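Local coordinates for conserved domain protein (Porphyromonas gingivalis, PDB 3PNN) that probably acts in the cytoplasm as a glycosyltransferase, forming glycosidic linkages on an alpha/beta/alpha scaffold that resembles the Rossmann fold, at residues G193-R198 with L207-P212; C150-R155 with L267-R272; T159-G164 with V276-D281. One frame throughout, in Å; residues are numbered along the deposited sequence.

Along the chain the segments run 150-155, 159-164, 193-198, 207-212, 267-272 and 276-281, so contact 1 is nested inside the loops closed by contacts 2 and 3, which cross each other. Contact 2 pairs strand 148-155 with strand 263-268, nearest the centre of the chain. The loops that leave these two strands meet again in contact 3, about 20 Å away between centres. Contact 1, centred about 17 Å from contact 2 and 16 Å from contact 3, lies in the strands and turn that come between them in sequence, 22 Å from the chain centre. It touches both of the others, through I195 on L160 and through the turn residues E209 and D210 on R155.

Contact 1: residues G193-R198 with L207-P212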
loop_
_atom_site.group_PDB
_atom_site.type_symbol
_atom_site.label_atom_id
_atom_site.label_comp_id
_atom_site.label_asym_id
_atom_site.label_seq_id
_atom_site.Cartn_x
_atom_site.Cartn_y
_atom_site.Cartn_z
ATOM N N GLY A 193 -9.994 -26.990 1.490
ATOM C CA GLY A 193 -8.647 -27.469 1.235
ATOM C C GLY A 193 -7.863 -26.777 0.135
ATOM O O GLY A 193 -6.636 -26.764 0.175
ATOM N N THR A 194 -8.554 -26.208 -0.848
ATOM C CA THR A 194 -7.871 -25.599 -1.985
ATOM C C THR A 194 -8.240 -24.132 -2.194
ATOM O O THR A 194 -9.413 -23.746 -2.162
ATOM C CB THR A 194 -8.138 -26.370 -3.291
ATOM O OG1 THR A 194 -9.476 -26.113 -3.727
ATOM C CG2 THR A 194 -7.953 -27.863 -3.079
ATOM N N ILE A 195 -7.219 -23.317 -2.414
ATOM C CA ILE A 195 -7.401 -21.894 -2.634
ATOM C C ILE A 195 -7.717 -21.658 -4.110
ATOM O O ILE A 195 -6.947 -22.056 -4.982
ATOM C CB ILE A 195 -6.123 -21.122 -2.248
ATOM C CG1 ILE A 195 -5.725 -21.430 -0.797
ATOM C CG2 ILE A 195 -6.309 -19.630 -2.469
ATOM C CD1 ILE A 195 -4.390 -20.801 -0.368
ATOM N N SER A 196 -8.849 -21.022 -4.397
ATOM C CA SER A 196 -9.185 -20.722 -5.786
ATOM C C SER A 196 -9.836 -19.352 -6.003
ATOM O O SER A 196 -10.308 -18.712 -5.061
ATOM C CB SER A 196 -10.054 -21.834 -6.383
ATOM O OG SER A 196 -11.129 -22.168 -5.523
ATOM N N PHE A 197 -9.811 -18.908 -7.255
ATOM C CA PHE A 197 -10.550 -17.739 -7.713
ATOM C C PHE A 197 -10.990 -17.999 -9.153
ATOM O O PHE A 197 -10.623 -19.015 -9.736
ATOM C CB PHE A 197 -9.689 -16.481 -7.642
ATOM C CG PHE A 197 -8.485 -16.504 -8.550
ATOM C CD1 PHE A 197 -8.536 -15.928 -9.812
ATOM C CD2 PHE A 197 -7.292 -17.079 -8.133
ATOM C CE1 PHE A 197 -7.426 -15.936 -10.648
ATOM C CE2 PHE A 197 -6.179 -17.092 -8.964
ATOM C CZ PHE A 197 -6.248 -16.517 -10.225
ATOM N N ARG A 198 -11.773 -17.087 -9.719
ATOM C CA ARG A 198 -12.181 -17.192 -11.114
ATOM C C ARG A 198 -11.584 -16.038 -11.896
ATOM O O ARG A 198 -11.651 -14.891 -11.454
ATOM C CB ARG A 198 -13.704 -17.165 -11.237
ATOM C CG ARG A 198 -14.405 -18.395 -10.695
ATOM C CD ARG A 198 -15.903 -18.301 -10.942
ATOM N NE ARG A 198 -16.620 -19.492 -10.494
ATOM C CZ ARG A 198 -16.851 -20.556 -11.258
ATOM N NH1 ARG A 198 -17.513 -21.596 -10.769
ATOM N NH2 ARG A 198 -16.417 -20.581 -12.510
ATOM N N LEU A 207 -4.453 -21.841 -6.366
ATOM C CA LEU A 207 -3.230 -21.211 -5.911
ATOM C C LEU A 207 -2.647 -22.073 -4.804
ATOM O O LEU A 207 -3.379 -22.542 -3.936
ATOM C CB LEU A 207 -3.552 -19.824 -5.347
ATOM C CG LEU A 207 -3.267 -18.523 -6.106
ATOM C CD1 LEU A 207 -3.268 -18.678 -7.604
ATOM C CD2 LEU A 207 -4.246 -17.431 -5.664
ATOM N N ALA A 208 -1.331 -22.273 -4.822
ATOM C CA ALA A 208 -0.650 -22.943 -3.719
ATOM C C ALA A 208 -0.732 -22.098 -2.451
ATOM O O ALA A 208 -0.869 -20.874 -2.524
ATOM C CB ALA A 208 0.807 -23.198 -4.082
ATOM N N GLU A 209 -0.633 -22.741 -1.289
ATOM C CA GLU A 209 -0.647 -22.002 -0.025
ATOM C C GLU A 209 0.449 -20.931 0.041
ATOM O O GLU A 209 0.259 -19.865 0.648
ATOM C CB GLU A 209 -0.503 -22.958 1.162
ATOM C CG GLU A 209 -1.703 -23.878 1.371
ATOM C CD GLU A 209 -2.909 -23.159 1.958
ATOM O OE1 GLU A 209 -2.730 -22.127 2.648
ATOM O OE2 GLU A 209 -4.042 -23.637 1.735
ATOM N N ASP A 210 1.600 -21.228 -0.562
ATOM C CA ASP A 210 2.748 -20.317 -0.506
ATOM C C ASP A 210 2.887 -19.405 -1.729
ATOM O O ASP A 210 3.906 -18.738 -1.895
ATOM C CB ASP A 210 4.053 -21.100 -0.302
ATOM C CG ASP A 210 4.358 -22.042 -1.459
ATOM O OD1 ASP A 210 3.508 -22.179 -2.370
ATOM O OD2 ASP A 210 5.455 -22.642 -1.458
ATOM N N ALA A 211 1.874 -19.377 -2.590
ATOM C CA ALA A 211 1.903 -18.496 -3.756
ATOM C C ALA A 211 2.100 -17.045 -3.315
ATOM O O ALA A 211 1.412 -16.565 -2.410
ATOM C CB ALA A 211 0.607 -18.628 -4.555
ATOM N N PRO A 212 3.034 -16.334 -3.959
ATOM C CA PRO A 212 3.323 -14.961 -3.528
ATOM C C PRO A 212 2.203 -13.991 -3.912
ATOM O O PRO A 212 1.632 -14.108 -5.011
ATOM C CB PRO A 212 4.592 -14.598 -4.304
ATOM C CG PRO A 212 4.957 -15.815 -5.125
ATOM C CD PRO A 212 3.808 -16.734 -5.145
HETATM O O HOH W 1 -4.403 -25.324 -0.481
HETATM O O HOH W 2 -4.725 -24.441 -2.963
#
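I195 and L207 carry most of this contact, with the carboxylate of E209 on I195 and the ring of F197 against L207. The I195 side chain has CG1 beside its own backbone N and then runs on extended (chi2 175°), which carries CD1 out to the E209 carboxylate, 3.5 Å from OE2. The other branch, CG2, sits anti to the backbone N and lies 4.0 Å from L207 CB, the two side chains crossing at about a right angle. On the backbone, L207 N donates to I195 O over 2.9 Å; the N-H...O angle is 145° and the donor stands above the carbonyl plane, so the bond is bent. Alongside it a water accepts from I195 N and donates to L207 O at 2.5 Å, tying the two backbones a second time. This is the end of the beta hairpin made by strands 194-198 and 204-207; after the hairpin the chain folds into a type I turn from A208 to A211, on the way to strand 212-215. L207 also reaches the neighbouring aromatic residue, its CD1 meeting the F197 ring in plane at the edge, 3.6 Å from CE2. F197 has CG in the crowded position between its backbone N and carbonyl carbon, which places that CE2 edge by L207. From the turn, E209 folds back at chi2 (-74°) over the tip of I195. Its OE1 makes a salt bridge with R190, while OE2 accepts a hydrogen bond from a second water, 2.8 Å away, which also donates to G193 O.

Contact 2: residues C150-R155 with L267-R272; sequences CMVGYR and LDTTAR
Two backbone hydrogen bonds join the strands. L267 N points at M151 O (a selenomethionine here) over 2.8 Å, almost straight and nearly along the C=O axis, and L267 O accepts from G153 N, which stands above its carbonyl plane. L267 thus sits between M151 and G153 as expected for a parallel pair, with V152 beside it in register. The charged grip comes just past the pairing: R155, bent at chi2 (94°), lays its guanidinium side-on against D268. NE meets OD1, and NH2 meets OD2 at 2.8 Å; both oxygens use their syn lone pairs, and the two planes are only 25° apart. Here strand 148-155 has strand 263-268 as its parallel neighbour in the alpha/beta/alpha, Rossmann-like fold; by T269 the second segment is loop, whereas the first is strand to R155. A water bridges G153 O (2.7 Å) and D268 OD1, with more acceptors in reach than protons. Among apolar groups, L267 CD1 lies 4.0 Å from C150 SG, and V152 CG1 presses tightly on T269 CG2 at 3.4 Å. That same methyl sits over one face of the Y154 ring, a CH-pi contact 4.2 Å from the centroid, while Y154 OH bonds to Y127 O. T269 OG1, anti to its backbone N, accepts from A271 N in an ST turn and also bonds to N130.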
loop_
_atom_site.group_PDB
_atom_site.type_symbol
_atom_site.label_atom_id
_atom_site.label_comp_id
_atom_site.label_asym_id
_atom_site.label_seq_id
_atom_site.Cartn_x
_atom_site.Cartn_y
_atom_site.Cartn_z
ATOM N N CYS A 150 11.271 -2.753 -5.785
ATOM C CA CYS A 150 11.044 -3.969 -5.008
ATOM C C CYS A 150 9.617 -4.031 -4.460
ATOM O O CYS A 150 8.854 -3.057 -4.515
ATOM C CB CYS A 150 12.061 -4.082 -3.867
ATOM S SG CYS A 150 11.902 -2.764 -2.597
HETATM N N MSE A 151 9.237 -5.196 -3.957
HETATM C CA MSE A 151 7.983 -5.312 -3.223
HETATM C C MSE A 151 8.176 -6.362 -2.158
HETATM O O MSE A 151 9.014 -7.245 -2.310
HETATM C CB MSE A 151 6.786 -5.687 -4.117
HETATM C CG MSE A 151 6.869 -6.998 -4.869
HETATM SE SE MSE A 151 5.062 -7.702 -5.367
HETATM C CE MSE A 151 4.885 -9.013 -3.921
ATOM N N VAL A 152 7.410 -6.249 -1.080
ATOM C CA VAL A 152 7.521 -7.216 0.002
ATOM C C VAL A 152 6.430 -8.241 -0.243
ATOM O O VAL A 152 5.240 -7.917 -0.256
ATOM C CB VAL A 152 7.386 -6.556 1.378
ATOM C CG1 VAL A 152 7.381 -7.634 2.495
ATOM C CG2 VAL A 152 8.550 -5.576 1.606
ATOM N N GLY A 153 6.846 -9.472 -0.510
ATOM C CA GLY A 153 5.897 -10.526 -0.806
ATOM C C GLY A 153 5.357 -11.178 0.454
ATOM O O GLY A 153 6.080 -11.325 1.446
ATOM N N TYR A 154 4.082 -11.549 0.409
ATOM C CA TYR A 154 3.450 -12.379 1.431
ATOM C C TYR A 154 2.936 -13.667 0.773
ATOM O O TYR A 154 2.895 -13.755 -0.451
ATOM C CB TYR A 154 2.323 -11.601 2.104
ATOM C CG TYR A 154 2.875 -10.456 2.929
ATOM C CD1 TYR A 154 3.174 -10.636 4.280
ATOM C CD2 TYR A 154 3.160 -9.223 2.342
ATOM C CE1 TYR A 154 3.707 -9.609 5.043
ATOM C CE2 TYR A 154 3.704 -8.185 3.097
ATOM C CZ TYR A 154 3.969 -8.384 4.445
ATOM O OH TYR A 154 4.517 -7.360 5.195
ATOM N N ARG A 155 2.566 -14.665 1.574
ATOM C CA ARG A 155 2.041 -15.917 1.020
ATOM C C ARG A 155 0.512 -15.900 1.088
ATOM O O ARG A 155 -0.059 -15.613 2.130
ATOM C CB ARG A 155 2.609 -17.135 1.766
ATOM C CG ARG A 155 4.109 -17.395 1.502
ATOM C CD ARG A 155 5.037 -16.755 2.544
ATOM N NE ARG A 155 6.453 -17.009 2.233
ATOM C CZ ARG A 155 7.076 -18.164 2.473
ATOM N NH1 ARG A 155 6.412 -19.166 3.040
ATOM N NH2 ARG A 155 8.362 -18.319 2.156
ATOM N N LEU A 267 10.811 -9.415 -2.090
ATOM C CA LEU A 267 11.500 -9.681 -0.829
ATOM C C LEU A 267 10.623 -10.592 0.015
ATOM O O LEU A 267 9.517 -10.221 0.383
ATOM C CB LEU A 267 11.774 -8.365 -0.092
ATOM C CG LEU A 267 12.469 -7.289 -0.944
ATOM C CD1 LEU A 267 12.414 -5.926 -0.245
ATOM C CD2 LEU A 267 13.924 -7.675 -1.232
ATOM N N ASP A 268 11.111 -11.792 0.312
ATOM C CA ASP A 268 10.295 -12.778 1.024
ATOM C C ASP A 268 10.391 -12.607 2.544
ATOM O O ASP A 268 11.135 -13.324 3.206
ATOM C CB ASP A 268 10.712 -14.203 0.615
ATOM C CG ASP A 268 9.700 -15.273 1.055
ATOM O OD1 ASP A 268 8.629 -14.918 1.603
ATOM O OD2 ASP A 268 9.977 -16.477 0.839
ATOM N N THR A 269 9.626 -11.678 3.098
ATOM C CA THR A 269 9.711 -11.393 4.535
ATOM C C THR A 269 9.230 -12.560 5.385
ATOM O O THR A 269 8.422 -13.373 4.935
ATOM C CB THR A 269 8.893 -10.121 4.902
ATOM O OG1 THR A 269 9.020 -9.855 6.304
ATOM C CG2 THR A 269 7.414 -10.316 4.566
ATOM N N THR A 270 9.731 -12.646 6.617
ATOM C CA THR A 270 9.189 -13.586 7.605
ATOM C C THR A 270 7.994 -12.981 8.348
ATOM O O THR A 270 7.331 -13.662 9.130
ATOM C CB THR A 270 10.252 -13.989 8.654
ATOM O OG1 THR A 270 10.871 -12.809 9.190
ATOM C CG2 THR A 270 11.319 -14.892 8.013
ATOM N N ALA A 271 7.731 -11.694 8.129
ATOM C CA ALA A 271 6.591 -11.060 8.771
ATOM C C ALA A 271 5.284 -11.675 8.269
ATOM O O ALA A 271 5.207 -12.187 7.152
ATOM C CB ALA A 271 6.589 -9.528 8.520
ATOM N N ARG A 272 4.251 -11.592 9.092
ATOM C CA ARG A 272 2.912 -12.008 8.689
ATOM C C ARG A 272 1.940 -10.820 8.699
ATOM O O ARG A 272 1.850 -10.094 9.689
ATOM C CB ARG A 272 2.417 -13.099 9.633
ATOM C CG ARG A 272 3.252 -14.375 9.558
ATOM C CD ARG A 272 2.727 -15.261 8.453
ATOM N NE ARG A 272 1.371 -15.692 8.788
ATOM C CZ ARG A 272 1.069 -16.854 9.366
ATOM N NH1 ARG A 272 -0.197 -17.145 9.647
ATOM N NH2 ARG A 272 2.031 -17.728 9.655
HETATM O O HOH W 3 6.458 -13.673 2.805
#

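Contact 3: residues T159-G164 with V276-D281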
loop_
_atom_site.group_PDB
_atom_site.type_symbol
_atom_site.label_atom_id
_atom_site.label_comp_id
_atom_site.label_asym_id
_atom_site.label_seq_id
_atom_site.Cartn_x
_atom_site.Cartn_y
_atom_site.Cartn_z
ATOM N N THR A 159 -3.161 -14.946 4.064
ATOM C CA THR A 159 -3.864 -13.664 3.930
ATOM C C THR A 159 -5.357 -13.802 3.672
ATOM O O THR A 159 -6.000 -12.847 3.237
ATOM C CB THR A 159 -3.277 -12.815 2.778
ATOM O OG1 THR A 159 -3.638 -13.397 1.510
ATOM C CG2 THR A 159 -1.737 -12.712 2.896
ATOM N N LEU A 160 -5.918 -14.976 3.933
ATOM C CA LEU A 160 -7.323 -15.210 3.603
ATOM C C LEU A 160 -8.235 -14.864 4.776
ATOM O O LEU A 160 -7.764 -14.643 5.890
ATOM C CB LEU A 160 -7.534 -16.667 3.190
ATOM C CG LEU A 160 -6.546 -17.149 2.127
ATOM C CD1 LEU A 160 -6.753 -18.638 1.871
ATOM C CD2 LEU A 160 -6.682 -16.341 0.845
ATOM N N SER A 161 -9.535 -14.804 4.513
ATOM C CA SER A 161 -10.528 -14.600 5.563
ATOM C C SER A 161 -11.532 -15.746 5.603
ATOM O O SER A 161 -11.993 -16.216 4.562
ATOM C CB SER A 161 -11.278 -13.281 5.363
ATOM O OG SER A 161 -12.410 -13.223 6.235
ATOM N N GLU A 162 -11.879 -16.190 6.804
ATOM C CA GLU A 162 -12.916 -17.207 6.949
ATOM C C GLU A 162 -14.318 -16.656 6.670
ATOM O O GLU A 162 -15.283 -17.416 6.618
ATOM C CB GLU A 162 -12.878 -17.829 8.345
ATOM C CG GLU A 162 -11.631 -18.655 8.618
ATOM C CD GLU A 162 -11.746 -19.482 9.885
ATOM O OE1 GLU A 162 -12.746 -20.219 10.029
ATOM O OE2 GLU A 162 -10.831 -19.398 10.733
ATOM N N SER A 163 -14.428 -15.343 6.480
ATOM C CA SER A 163 -15.740 -14.701 6.333
ATOM C C SER A 163 -16.169 -14.457 4.884
ATOM O O SER A 163 -17.326 -14.122 4.614
ATOM C CB SER A 163 -15.777 -13.386 7.119
ATOM O OG SER A 163 -15.716 -13.643 8.515
ATOM N N GLY A 164 -15.242 -14.617 3.950
ATOM C CA GLY A 164 -15.545 -14.380 2.550
ATOM C C GLY A 164 -14.290 -14.246 1.712
ATOM O O GLY A 164 -13.177 -14.414 2.212
ATOM N N VAL A 276 -8.317 -6.146 8.693
ATOM C CA VAL A 276 -9.733 -6.412 8.860
ATOM C C VAL A 276 -10.396 -6.310 7.499
ATOM O O VAL A 276 -10.635 -5.212 7.007
ATOM C CB VAL A 276 -10.369 -5.401 9.830
ATOM C CG1 VAL A 276 -11.890 -5.645 9.971
ATOM C CG2 VAL A 276 -9.684 -5.449 11.183
ATOM N N THR A 277 -10.664 -7.450 6.872
ATOM C CA THR A 277 -11.372 -7.446 5.590
ATOM C C THR A 277 -12.876 -7.406 5.822
ATOM O O THR A 277 -13.591 -6.617 5.211
ATOM C CB THR A 277 -11.014 -8.677 4.725
ATOM O OG1 THR A 277 -9.595 -8.835 4.685
ATOM C CG2 THR A 277 -11.537 -8.503 3.307
ATOM N N TYR A 278 -13.346 -8.273 6.710
ATOM C CA TYR A 278 -14.746 -8.323 7.093
ATOM C C TYR A 278 -14.811 -8.023 8.580
ATOM O O TYR A 278 -13.866 -8.324 9.312
ATOM C CB TYR A 278 -15.329 -9.712 6.827
ATOM C CG TYR A 278 -15.355 -10.095 5.364
ATOM C CD1 TYR A 278 -16.436 -9.752 4.556
ATOM C CD2 TYR A 278 -14.294 -10.794 4.786
ATOM C CE1 TYR A 278 -16.468 -10.098 3.213
ATOM C CE2 TYR A 278 -14.317 -11.146 3.444
ATOM C CZ TYR A 278 -15.405 -10.794 2.663
ATOM O OH TYR A 278 -15.432 -11.137 1.331
ATOM N N SER A 279 -15.917 -7.443 9.033
ATOM C CA SER A 279 -16.035 -7.040 10.439
ATOM C C SER A 279 -15.747 -8.207 11.385
ATOM O O SER A 279 -15.111 -8.033 12.427
ATOM C CB SER A 279 -17.417 -6.408 10.723
ATOM O OG SER A 279 -18.469 -7.324 10.463
ATOM N N ASP A 280 -16.200 -9.400 11.014
ATOM C CA ASP A 280 -15.941 -10.608 11.796
ATOM C C ASP A 280 -14.452 -10.934 11.964
ATOM O O ASP A 280 -14.081 -11.683 12.871
ATOM C CB ASP A 280 -16.662 -11.814 11.178
ATOM C CG ASP A 280 -18.105 -11.947 11.652
ATOM O OD1 ASP A 280 -18.440 -11.384 12.718
ATOM O OD2 ASP A 280 -18.901 -12.628 10.964
ATOM N N ASP A 281 -13.605 -10.386 11.089
ATOM C CA ASP A 281 -12.150 -10.585 11.185
ATOM C C ASP A 281 -11.538 -9.789 12.342
ATOM O O ASP A 281 -10.428 -10.074 12.785
ATOM C CB ASP A 281 -11.437 -10.130 9.903
ATOM C CG ASP A 281 -11.809 -10.954 8.688
ATOM O OD1 ASP A 281 -12.271 -12.095 8.862
ATOM O OD2 ASP A 281 -11.632 -10.450 7.556
#
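The ring of Y278 lies under the backbone of the 159-164 loop: the carbonyl carbon of S163 stands 4.0 Å above one face, offset toward the rim. S163 CB covers the root of the same side chain, 3.7 Å from Y278 CB. At the far end G164, which has no side chain, lets its backbone come close, with its C atom 3.3 Å from Y278 OH; that hydroxyl hydrogen-bonds to G165 O, the next carbonyl along. The other flat group, the D281 carboxylate, is used from two directions. S161 OG donates to OD1 on its syn lone pair, 2.9 Å away, whereas Y278 N reaches OD2 from above the plane, also at 2.9 Å. T277 N adds a weak bond to OD2. Both segments are loops at the surface, one running from strand 148-155 to strand 166-173 and the other from strand 263-268 into helix 282-294, and D281 stands directly before that helix. S161 has OG anti to its backbone N (chi1 169°), and the oxygen works both ways: besides donating to D281 it accepts from S163 N, an ST turn in the part of the loop that lies on Y278. On the second segment D281 N returns to Y278 O at 2.7 Å, holding carboxylate and ring on one compact turn. S163 OG touches D280 CB at 3.4 Å.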